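Alcohol dehydrogenase (Thermus sp., PDB 4CPD) probably catalyses the NAD-dependent interconversion of alcohols and their aldehydes or ketones, as a zinc-containing member of the medium-chain dehydrogenase/reductase family. Local coordinates at residues 164-169 with 237-242; 173-178 with 254-259; 183-188 with 196-201. All coordinates share one frame; numbering follows the deposited sequence.

How the contacts relate
Helix 153-163 leads into the loop 164-169, the first partner of contact 1. Next comes segment 173-178, from the end of strand 171-175 into the turn after it, which opens contact 2. Contact 3 closes a short loop between helix 179-190 and strand 195-200, and lies wholly within the loops closed by contacts 1 and 2. The chain returns at 237-242 to close contact 1, then at 254-259 to close contact 2, so these two cross. All three gather on one six-stranded parallel sheet, where strand 171-175 lies between strands 195-200 and 239-242. Together they tie the loop after helix 153-163, and helices 179-190 and 247-256, to that sheet. Contacts 2 and 3 both touch NAD.

Contact 1. Residues 164-169 with 237-242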
loop_
_atom_site.group_PDB
_atom_site.type_symbol
_atom_site.label_atom_id
_atom_site.label_comp_id
_atom_site.label_asym_id
_atom_site.label_seq_id
_atom_site.Cartn_x
_atom_site.Cartn_y
_atom_site.Cartn_z
ATOM N N GLY A 164 -1.503 4.655 6.857
ATOM C CA GLY A 164 -0.048 4.698 6.699
ATOM C C GLY A 164 0.699 4.039 7.842
ATOM O O GLY A 164 1.920 4.025 7.871
ATOM N N GLN A 165 -0.050 3.530 8.802
ATOM C CA GLN A 165 0.456 2.725 9.912
ATOM C C GLN A 165 1.324 3.490 10.871
ATOM O O GLN A 165 2.148 2.938 11.532
ATOM C CB GLN A 165 1.142 1.464 9.402
ATOM C CG GLN A 165 0.224 0.614 8.540
ATOM C CD GLN A 165 -0.385 -0.538 9.306
ATOM O OE1 GLN A 165 -1.525 -0.462 9.765
ATOM N NE2 GLN A 165 0.377 -1.627 9.442
ATOM N N LEU A 166 1.082 4.772 10.993
ATOM C CA LEU A 166 1.860 5.589 11.900
ATOM C C LEU A 166 1.903 4.931 13.256
ATOM O O LEU A 166 0.891 4.583 13.821
ATOM C CB LEU A 166 1.254 6.986 12.047
ATOM C CG LEU A 166 1.993 7.933 13.002
ATOM C CD1 LEU A 166 3.305 8.363 12.367
ATOM C CD2 LEU A 166 1.133 9.140 13.321
ATOM N N ARG A 167 3.096 4.783 13.788
ATOM C CA ARG A 167 3.256 4.191 15.102
ATOM C C ARG A 167 4.048 5.179 15.924
ATOM O O ARG A 167 4.821 5.942 15.376
ATOM C CB ARG A 167 3.931 2.812 14.979
ATOM C CG ARG A 167 2.912 1.663 14.966
ATOM N N PRO A 168 3.844 5.193 17.236
ATOM C CA PRO A 168 4.639 6.092 18.050
ATOM C C PRO A 168 6.144 5.929 17.806
ATOM O O PRO A 168 6.631 4.821 17.580
ATOM C CB PRO A 168 4.287 5.668 19.484
ATOM C CG PRO A 168 3.024 4.877 19.384
ATOM C CD PRO A 168 3.123 4.206 18.053
ATOM N N GLY A 169 6.857 7.044 17.812
ATOM C CA GLY A 169 8.287 7.055 17.528
ATOM C C GLY A 169 8.587 7.348 16.068
ATOM O O GLY A 169 9.681 7.805 15.726
ATOM N N PRO A 237 11.968 9.662 6.341
ATOM C CA PRO A 237 10.947 9.381 7.347
ATOM C C PRO A 237 10.237 8.006 7.160
ATOM O O PRO A 237 10.175 7.444 6.049
ATOM C CB PRO A 237 9.967 10.529 7.155
ATOM C CG PRO A 237 10.070 10.854 5.697
ATOM C CD PRO A 237 11.481 10.555 5.280
ATOM N N ASP A 238 9.702 7.480 8.247
ATOM C CA ASP A 238 8.969 6.231 8.213
ATOM C C ASP A 238 7.699 6.325 7.368
ATOM O O ASP A 238 7.344 5.385 6.669
ATOM C CB ASP A 238 8.606 5.832 9.636
ATOM C CG ASP A 238 9.824 5.651 10.501
ATOM O OD1 ASP A 238 10.453 4.577 10.385
ATOM O OD2 ASP A 238 10.173 6.584 11.267
ATOM N N LEU A 239 7.037 7.476 7.430
ATOM C CA LEU A 239 5.778 7.714 6.725
ATOM C C LEU A 239 5.761 9.060 6.003
ATOM O O LEU A 239 6.221 10.049 6.545
ATOM C CB LEU A 239 4.650 7.639 7.743
ATOM C CG LEU A 239 3.247 8.010 7.292
ATOM C CD1 LEU A 239 2.816 7.255 6.047
ATOM C CD2 LEU A 239 2.275 7.724 8.421
ATOM N N VAL A 240 5.267 9.093 4.768
ATOM C CA VAL A 240 4.993 10.362 4.090
ATOM C C VAL A 240 3.521 10.453 3.798
ATOM O O VAL A 240 2.957 9.553 3.199
ATOM C CB VAL A 240 5.724 10.508 2.759
ATOM C CG1 VAL A 240 5.445 11.863 2.133
ATOM C CG2 VAL A 240 7.200 10.371 2.978
ATOM N N LEU A 241 2.908 11.549 4.218
ATOM C CA LEU A 241 1.540 11.866 3.836
ATOM C C LEU A 241 1.574 12.941 2.763
ATOM O O LEU A 241 1.979 14.056 3.053
ATOM C CB LEU A 241 0.750 12.388 5.028
ATOM C CG LEU A 241 -0.687 12.671 4.626
ATOM C CD1 LEU A 241 -1.507 11.432 4.848
ATOM C CD2 LEU A 241 -1.261 13.802 5.418
ATOM N N GLU A 242 1.145 12.630 1.542
ATOM C CA GLU A 242 1.152 13.659 0.497
ATOM C C GLU A 242 -0.259 14.212 0.397
ATOM O O GLU A 242 -1.235 13.475 0.261
ATOM C CB GLU A 242 1.788 13.176 -0.832
ATOM C CG GLU A 242 0.876 12.960 -2.008
ATOM C CD GLU A 242 0.233 14.222 -2.534
ATOM O OE1 GLU A 242 0.958 15.182 -2.868
ATOM O OE2 GLU A 242 -1.023 14.229 -2.646
#
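Leu239 places both of its methyl groups against the turn at Gly164 and Leu166. This is the tight part of the contact. Leu239 CD1 and CD2 both reach Gly164 O, at 3.8 Å each. CD1 also lies over Gly164 CA, while Leu239 CD2 meets Leu166 CB at 3.8 Å. The Leu166 and Leu239 side chains cross at about a right angle. In Leu239, CG stands anti to the backbone N (chi1 173°), which carries the fork of the side chain to the turn. A side chain on Gly164 would run into Leu239 CD1, so the lack of one lets the leucine come close. The turn itself is a Schellman motif that ends helix 153-163, with Gln165 at positive phi.

The other side is loose. The Gln165 side chain leads away from the strand and is exposed, and Leu166 is itself partly exposed. The polar groups find their partners elsewhere: Gly164 O accepts a bond from Arg262 NH1, and Asp238 OD2 accepts one from Ser171 N.

The contact joins the loop after helix 153-163 to strand 239-242 of the Rossmann-type sheet. No hydrogen bond or salt bridge crosses between the segments. Its chemistry is apolar, so it holds by van der Waals packing of Leu239 on Gly164 and Leu166.

Contact 2. Residues 173-178 with 254-259. With NAD (nicotinamide-adenine-dinucleotide), chain G.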
loop_
_atom_site.group_PDB
_atom_site.type_symbol
_atom_site.label_atom_id
_atom_site.label_comp_id
_atom_site.label_asym_id
_atom_site.label_seq_id
_atom_site.Cartn_x
_atom_site.Cartn_y
_atom_site.Cartn_z
ATOM N N ALA A 173 6.772 12.808 7.190
ATOM C CA ALA A 173 6.809 14.003 6.360
ATOM C C ALA A 173 5.431 14.274 5.785
ATOM O O ALA A 173 4.786 13.359 5.308
ATOM C CB ALA A 173 7.816 13.839 5.244
ATOM N N VAL A 174 4.988 15.528 5.822
ATOM C CA VAL A 174 3.684 15.906 5.268
ATOM C C VAL A 174 3.932 16.896 4.163
ATOM O O VAL A 174 4.542 17.928 4.388
ATOM C CB VAL A 174 2.790 16.584 6.310
ATOM C CG1 VAL A 174 1.445 16.949 5.720
ATOM C CG2 VAL A 174 2.628 15.687 7.523
ATOM N N ILE A 175 3.455 16.585 2.968
ATOM C CA ILE A 175 3.685 17.437 1.808
ATOM C C ILE A 175 2.387 18.172 1.535
ATOM O O ILE A 175 1.374 17.562 1.162
ATOM C CB ILE A 175 4.138 16.614 0.578
ATOM C CG1 ILE A 175 5.532 16.024 0.820
ATOM C CG2 ILE A 175 4.185 17.464 -0.673
ATOM C CD1 ILE A 175 5.886 14.884 -0.114
ATOM N N GLY A 176 2.431 19.487 1.735
ATOM C CA GLY A 176 1.238 20.316 1.681
ATOM C C GLY A 176 0.867 20.766 3.079
ATOM O O GLY A 176 0.467 19.965 3.918
ATOM N N ALA A 177 1.010 22.063 3.321
ATOM C CA ALA A 177 0.641 22.678 4.594
ATOM C C ALA A 177 -0.665 23.477 4.507
ATOM O O ALA A 177 -0.894 24.365 5.301
ATOM C CB ALA A 177 1.766 23.574 5.074
ATOM N N GLY A 178 -1.521 23.154 3.547
ATOM C CA GLY A 178 -2.899 23.624 3.563
ATOM C C GLY A 178 -3.684 22.930 4.669
ATOM O O GLY A 178 -3.127 22.128 5.445
ATOM N N LEU A 254 7.780 9.549 -2.845
ATOM C CA LEU A 254 8.409 8.243 -3.067
ATOM C C LEU A 254 9.942 8.271 -3.006
ATOM O O LEU A 254 10.575 7.309 -2.583
ATOM C CB LEU A 254 7.919 7.638 -4.379
ATOM C CG LEU A 254 6.459 7.184 -4.275
ATOM C CD1 LEU A 254 5.864 6.973 -5.641
ATOM C CD2 LEU A 254 6.301 5.905 -3.460
ATOM N N GLU A 255 10.535 9.382 -3.410
ATOM C CA GLU A 255 11.961 9.554 -3.259
ATOM C C GLU A 255 12.318 9.787 -1.780
ATOM O O GLU A 255 13.253 9.208 -1.229
ATOM C CB GLU A 255 12.401 10.738 -4.103
ATOM C CG GLU A 255 13.893 10.728 -4.397
ATOM C CD GLU A 255 14.326 11.860 -5.314
ATOM O OE1 GLU A 255 13.460 12.629 -5.799
ATOM O OE2 GLU A 255 15.548 11.961 -5.560
ATOM N N MET A 256 11.553 10.660 -1.151
ATOM C CA MET A 256 11.798 11.095 0.208
ATOM C C MET A 256 11.723 9.956 1.259
ATOM O O MET A 256 12.581 9.851 2.142
ATOM C CB MET A 256 10.753 12.170 0.471
ATOM C CG MET A 256 10.755 12.861 1.812
ATOM S SD MET A 256 9.410 14.075 1.800
ATOM C CE MET A 256 9.892 15.190 0.492
ATOM N N VAL A 257 10.696 9.110 1.159
ATOM C CA VAL A 257 10.397 8.128 2.201
ATOM C C VAL A 257 11.571 7.175 2.320
ATOM O O VAL A 257 12.216 6.880 1.324
ATOM C CB VAL A 257 9.086 7.345 1.894
ATOM C CG1 VAL A 257 9.259 6.438 0.685
ATOM C CG2 VAL A 257 8.610 6.539 3.101
ATOM N N ARG A 258 11.852 6.699 3.536
ATOM C CA ARG A 258 12.896 5.695 3.725
ATOM C C ARG A 258 12.557 4.374 3.051
ATOM O O ARG A 258 11.398 4.047 2.863
ATOM C CB ARG A 258 13.177 5.431 5.210
ATOM C CG ARG A 258 12.151 4.609 5.982
ATOM C CD ARG A 258 12.728 4.190 7.327
ATOM N NE ARG A 258 11.766 3.544 8.240
ATOM C CZ ARG A 258 11.379 2.266 8.189
ATOM N NH1 ARG A 258 11.819 1.429 7.248
ATOM N NH2 ARG A 258 10.535 1.812 9.092
ATOM N N PRO A 259 13.586 3.597 2.721
ATOM C CA PRO A 259 13.366 2.208 2.386
ATOM C C PRO A 259 12.519 1.536 3.437
ATOM O O PRO A 259 12.711 1.768 4.625
ATOM C CB PRO A 259 14.786 1.617 2.392
ATOM C CG PRO A 259 15.655 2.764 1.984
ATOM C CD PRO A 259 15.013 3.964 2.624
HETATM P PA NAD G . -5.441 23.720 -0.482
HETATM O O1A NAD G . -6.109 24.822 0.343
HETATM O O2A NAD G . -5.316 23.890 -1.993
HETATM O O5B NAD G . -3.981 23.307 0.082
HETATM C C5B NAD G . -2.938 22.906 -0.806
HETATM C C4B NAD G . -1.582 23.298 -0.225
HETATM O O4B NAD G . -0.534 22.632 -0.941
HETATM C C3B NAD G . -1.342 24.808 -0.345
HETATM O O3B NAD G . -0.781 25.384 0.845
HETATM C C2B NAD G . -0.343 24.923 -1.460
HETATM O O2B NAD G . 0.489 26.077 -1.316
HETATM C C1B NAD G . 0.423 23.624 -1.303
HETATM N N9A NAD G . 1.091 23.280 -2.558
HETATM C C8A NAD G . 0.536 23.373 -3.784
HETATM N N7A NAD G . 1.446 22.984 -4.710
HETATM C C5A NAD G . 2.585 22.637 -4.068
HETATM C C6A NAD G . 3.917 22.127 -4.450
HETATM N N6A NAD G . 4.180 21.921 -5.750
HETATM N N1A NAD G . 4.845 21.886 -3.485
HETATM C C2A NAD G . 4.571 22.094 -2.183
HETATM N N3A NAD G . 3.369 22.559 -1.765
HETATM C C4A NAD G . 2.355 22.840 -2.640
HETATM O O3 NAD G . -6.246 22.327 -0.274
HETATM P PN NAD G . -6.654 21.578 1.105
HETATM O O1N NAD G . -7.994 22.176 1.486
HETATM O O2N NAD G . -5.465 21.473 2.067
HETATM O O5D NAD G . -6.858 20.069 0.559
HETATM C C5D NAD G . -5.670 19.275 0.371
HETATM C C4D NAD G . -5.718 18.290 -0.794
HETATM O O4D NAD G . -6.362 17.092 -0.340
HETATM C C3D NAD G . -6.506 18.781 -2.010
HETATM O O3D NAD G . -5.903 18.231 -3.194
HETATM C C2D NAD G . -7.917 18.245 -1.759
HETATM O O2D NAD G . -8.767 18.125 -2.928
HETATM C C1D NAD G . -7.571 16.903 -1.108
HETATM N N1N NAD G . -8.653 16.327 -0.293
HETATM C C2N NAD G . -8.803 15.007 -0.433
HETATM C C3N NAD G . -9.773 14.300 0.261
HETATM C C7N NAD G . -9.814 12.818 0.018
HETATM O O7N NAD G . -10.846 12.180 0.147
HETATM N N7N NAD G . -8.657 12.219 -0.326
HETATM C C4N NAD G . -10.621 14.991 1.143
HETATM C C5N NAD G . -10.458 16.374 1.284
HETATM C C6N NAD G . -9.457 17.031 0.548
#
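No ring or other flat group lies between Met256 and its partners Ala173 and Ile175, which join a helix to the first strand of the Rossmann fold. The flat group of this region is the guanidinium of Arg258, and it works through its N-H groups. Arg258 NH1 bonds to Pro259 O at 2.8 Å, in the carbonyl plane but tilted 20° out of the guanidinium plane. Arg258 NE forms a salt bridge with Asp238 OD1. NH1 also bonds to Gln99 of the second subunit, and Tyr94 of that subunit packs on Arg258 and Pro259.

Segment 173-178 runs from the strand into the glycine-rich turn. Within these segments the helix meets the strand through Met256. Met256 SD lies 3.8 Å from Ala173 CB. Ile175 and Met256 meet tip to tip, with CD1 of Ile175 4.1 Å from CE of Met256. The methionine is straight through its first two torsions and then bends at chi3 (-62°), which turns its methyl group toward the isoleucine. These three residues are buried, and no hydrogen bond joins the two segments.

Beyond Ile175 the chain turns against NAD. At the backbone angles of Gly176, a side chain would press on the carbonyl O of Ile175. Gly178 sits at the N-cap of helix 179-190, and a CB there would clash with the cofactor. Gly178 C is 3.5 Å from NAD O2N.

Contact 3. Residues 183-188 with 196-201; sequences MAIEVA and ILAIDR. With NAD (nicotinamide-adenine-dinucleotide), chain G.
Apolar packing joins helix and strand: Ile185 and Ala188 rest on Ile196 and Ala198. Ile196 CD1 reaches to the helix, 3.6 Å from Ala188 CB, and also lies against the carbonyl O of Ile185. Ile185 CD1 meets Ala198 CB at 3.9 Å. In Ile185, CG1 is anti to the carbonyl carbon (chi1 -70°) and CD1 continues the chain outward (chi2 163°), which brings CD1 to Ala198.

Hydrogen bonds occur at the strand's end, with NAD. The Asp200 carboxylate takes one ribose hydroxyl on each oxygen: NAD O2B donates to Asp200 OD1 at 3.1 Å and NAD O3B donates to Asp200 OD2 at 3.0 Å. OD2 also accepts Ala177 N, from the glycine-rich turn. With an alanine here, both ribose hydroxyls and Ala177 N would probably be left without their carboxylate acceptor.

Face contact comes from Arg201, whose guanidinium has NAD N7A over its centre. This side chain is poorly ordered, so its place against the adenine is less certain.

The elements run almost antiparallel, at 174°, as in a beta-alpha-beta crossover. Ala209 of helix 203-212 flanks Ile185 and Ala198, Val187 faces helix 153-163, and strand 195-200 lies between strands 171-175 and 215-218.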
loop_
_atom_site.group_PDB
_atom_site.type_symbol
_atom_site.label_atom_id
_atom_site.label_comp_id
_atom_site.label_asym_id
_atom_site.label_seq_id
_atom_site.Cartn_x
_atom_site.Cartn_y
_atom_site.Cartn_z
ATOM N N MET A 183 -4.066 19.506 9.542
ATOM C CA MET A 183 -4.720 18.480 10.369
ATOM C C MET A 183 -3.738 17.310 10.602
ATOM O O MET A 183 -3.589 16.787 11.728
ATOM C CB MET A 183 -5.978 17.935 9.716
ATOM C CG MET A 183 -7.060 18.951 9.403
ATOM S SD MET A 183 -7.916 19.652 10.827
ATOM C CE MET A 183 -7.072 21.231 10.902
ATOM N N ALA A 184 -3.065 16.907 9.534
ATOM C CA ALA A 184 -2.154 15.789 9.609
ATOM C C ALA A 184 -1.055 16.064 10.608
ATOM O O ALA A 184 -0.730 15.210 11.443
ATOM C CB ALA A 184 -1.549 15.499 8.239
ATOM N N ILE A 185 -0.472 17.255 10.521
ATOM C CA ILE A 185 0.576 17.635 11.463
ATOM C C ILE A 185 0.118 17.502 12.915
ATOM O O ILE A 185 0.750 16.825 13.714
ATOM C CB ILE A 185 1.067 19.051 11.209
ATOM C CG1 ILE A 185 1.845 19.085 9.913
ATOM C CG2 ILE A 185 1.992 19.493 12.314
ATOM C CD1 ILE A 185 2.021 20.484 9.358
ATOM N N GLU A 186 -0.992 18.133 13.250
ATOM C CA GLU A 186 -1.508 18.070 14.615
ATOM C C GLU A 186 -1.724 16.627 15.030
ATOM O O GLU A 186 -1.315 16.250 16.100
ATOM C CB GLU A 186 -2.817 18.849 14.731
ATOM C CG GLU A 186 -3.210 19.232 16.149
ATOM C CD GLU A 186 -4.497 20.064 16.223
ATOM O OE1 GLU A 186 -4.982 20.580 15.196
ATOM O OE2 GLU A 186 -5.022 20.226 17.330
ATOM N N VAL A 187 -2.380 15.833 14.184
ATOM C CA VAL A 187 -2.706 14.442 14.514
ATOM C C VAL A 187 -1.419 13.680 14.740
ATOM O O VAL A 187 -1.279 12.950 15.732
ATOM C CB VAL A 187 -3.474 13.734 13.386
ATOM C CG1 VAL A 187 -3.583 12.236 13.665
ATOM C CG2 VAL A 187 -4.854 14.339 13.199
ATOM N N ALA A 188 -0.473 13.845 13.821
ATOM C CA ALA A 188 0.774 13.101 13.923
ATOM C C ALA A 188 1.399 13.322 15.301
ATOM O O ALA A 188 1.826 12.379 15.978
ATOM C CB ALA A 188 1.728 13.504 12.825
ATOM N N ILE A 196 8.235 15.549 12.822
ATOM C CA ILE A 196 7.304 15.819 11.757
ATOM C C ILE A 196 7.882 16.896 10.897
ATOM O O ILE A 196 8.338 17.897 11.417
ATOM C CB ILE A 196 5.951 16.346 12.293
ATOM C CG1 ILE A 196 5.357 15.385 13.328
ATOM C CG2 ILE A 196 4.974 16.585 11.138
ATOM C CD1 ILE A 196 4.148 15.950 14.041
ATOM N N LEU A 197 7.825 16.713 9.584
ATOM C CA LEU A 197 8.372 17.678 8.625
ATOM C C LEU A 197 7.290 18.163 7.681
ATOM O O LEU A 197 6.547 17.363 7.117
ATOM C CB LEU A 197 9.471 17.014 7.810
ATOM C CG LEU A 197 10.524 16.383 8.706
ATOM C CD1 LEU A 197 10.899 14.994 8.238
ATOM C CD2 LEU A 197 11.739 17.276 8.781
ATOM N N ALA A 198 7.212 19.469 7.487
ATOM C CA ALA A 198 6.175 20.039 6.653
ATOM C C ALA A 198 6.827 20.680 5.471
ATOM O O ALA A 198 7.705 21.500 5.626
ATOM C CB ALA A 198 5.335 21.049 7.425
ATOM N N ILE A 199 6.399 20.274 4.288
ATOM C CA ILE A 199 6.915 20.791 3.053
ATOM C C ILE A 199 5.783 21.545 2.389
ATOM O O ILE A 199 4.699 20.989 2.184
ATOM C CB ILE A 199 7.390 19.658 2.130
ATOM C CG1 ILE A 199 8.627 18.971 2.711
ATOM C CG2 ILE A 199 7.724 20.186 0.739
ATOM C CD1 ILE A 199 8.329 17.811 3.624
ATOM N N ASP A 200 6.035 22.813 2.078
ATOM C CA ASP A 200 5.120 23.651 1.302
ATOM C C ASP A 200 5.950 24.755 0.637
ATOM O O ASP A 200 7.189 24.705 0.651
ATOM C CB ASP A 200 4.040 24.233 2.200
ATOM C CG ASP A 200 2.792 24.584 1.443
ATOM O OD1 ASP A 200 2.878 25.358 0.471
ATOM O OD2 ASP A 200 1.714 24.087 1.814
ATOM N N ARG A 201 5.274 25.732 0.042
ATOM C CA ARG A 201 5.945 26.858 -0.590
ATOM C C ARG A 201 5.302 28.218 -0.244
ATOM O O ARG A 201 5.428 29.180 -1.005
ATOM C CB ARG A 201 5.952 26.643 -2.104
ATOM C CG ARG A 201 4.569 26.721 -2.731
ATOM C CD ARG A 201 4.587 26.343 -4.198
ATOM N NE ARG A 201 3.254 26.491 -4.779
ATOM C CZ ARG A 201 2.879 25.991 -5.953
ATOM N NH1 ARG A 201 3.731 25.293 -6.701
ATOM N NH2 ARG A 201 1.640 26.183 -6.381
HETATM P PA NAD G . -5.441 23.720 -0.482
HETATM O O1A NAD G . -6.109 24.822 0.343
HETATM O O2A NAD G . -5.316 23.890 -1.993
HETATM O O5B NAD G . -3.981 23.307 0.082
HETATM C C5B NAD G . -2.938 22.906 -0.806
HETATM C C4B NAD G . -1.582 23.298 -0.225
HETATM O O4B NAD G . -0.534 22.632 -0.941
HETATM C C3B NAD G . -1.342 24.808 -0.345
HETATM O O3B NAD G . -0.781 25.384 0.845
HETATM C C2B NAD G . -0.343 24.923 -1.460
HETATM O O2B NAD G . 0.489 26.077 -1.316
HETATM C C1B NAD G . 0.423 23.624 -1.303
HETATM N N9A NAD G . 1.091 23.280 -2.558
HETATM C C8A NAD G . 0.536 23.373 -3.784
HETATM N N7A NAD G . 1.446 22.984 -4.710
HETATM C C5A NAD G . 2.585 22.637 -4.068
HETATM C C6A NAD G . 3.917 22.127 -4.450
HETATM N N6A NAD G . 4.180 21.921 -5.750
HETATM N N1A NAD G . 4.845 21.886 -3.485
HETATM C C2A NAD G . 4.571 22.094 -2.183
HETATM N N3A NAD G . 3.369 22.559 -1.765
HETATM C C4A NAD G . 2.355 22.840 -2.640
HETATM O O3 NAD G . -6.246 22.327 -0.274
HETATM P PN NAD G . -6.654 21.578 1.105
HETATM O O1N NAD G . -7.994 22.176 1.486
HETATM O O2N NAD G . -5.465 21.473 2.067
HETATM O O5D NAD G . -6.858 20.069 0.559
HETATM C C5D NAD G . -5.670 19.275 0.371
HETATM C C4D NAD G . -5.718 18.290 -0.794
HETATM O O4D NAD G . -6.362 17.092 -0.340
HETATM C C3D NAD G . -6.506 18.781 -2.010
HETATM O O3D NAD G . -5.903 18.231 -3.194
HETATM C C2D NAD G . -7.917 18.245 -1.759
HETATM O O2D NAD G . -8.767 18.125 -2.928
HETATM C C1D NAD G . -7.571 16.903 -1.108
HETATM N N1N NAD G . -8.653 16.327 -0.293
HETATM C C2N NAD G . -8.803 15.007 -0.433
HETATM C C3N NAD G . -9.773 14.300 0.261
HETATM C C7N NAD G . -9.814 12.818 0.018
HETATM O O7N NAD G . -10.846 12.180 0.147
HETATM N N7N NAD G . -8.657 12.219 -0.326
HETATM C C4N NAD G . -10.621 14.991 1.143
HETATM C C5N NAD G . -10.458 16.374 1.284
HETATM C C6N NAD G . -9.457 17.031 0.548
#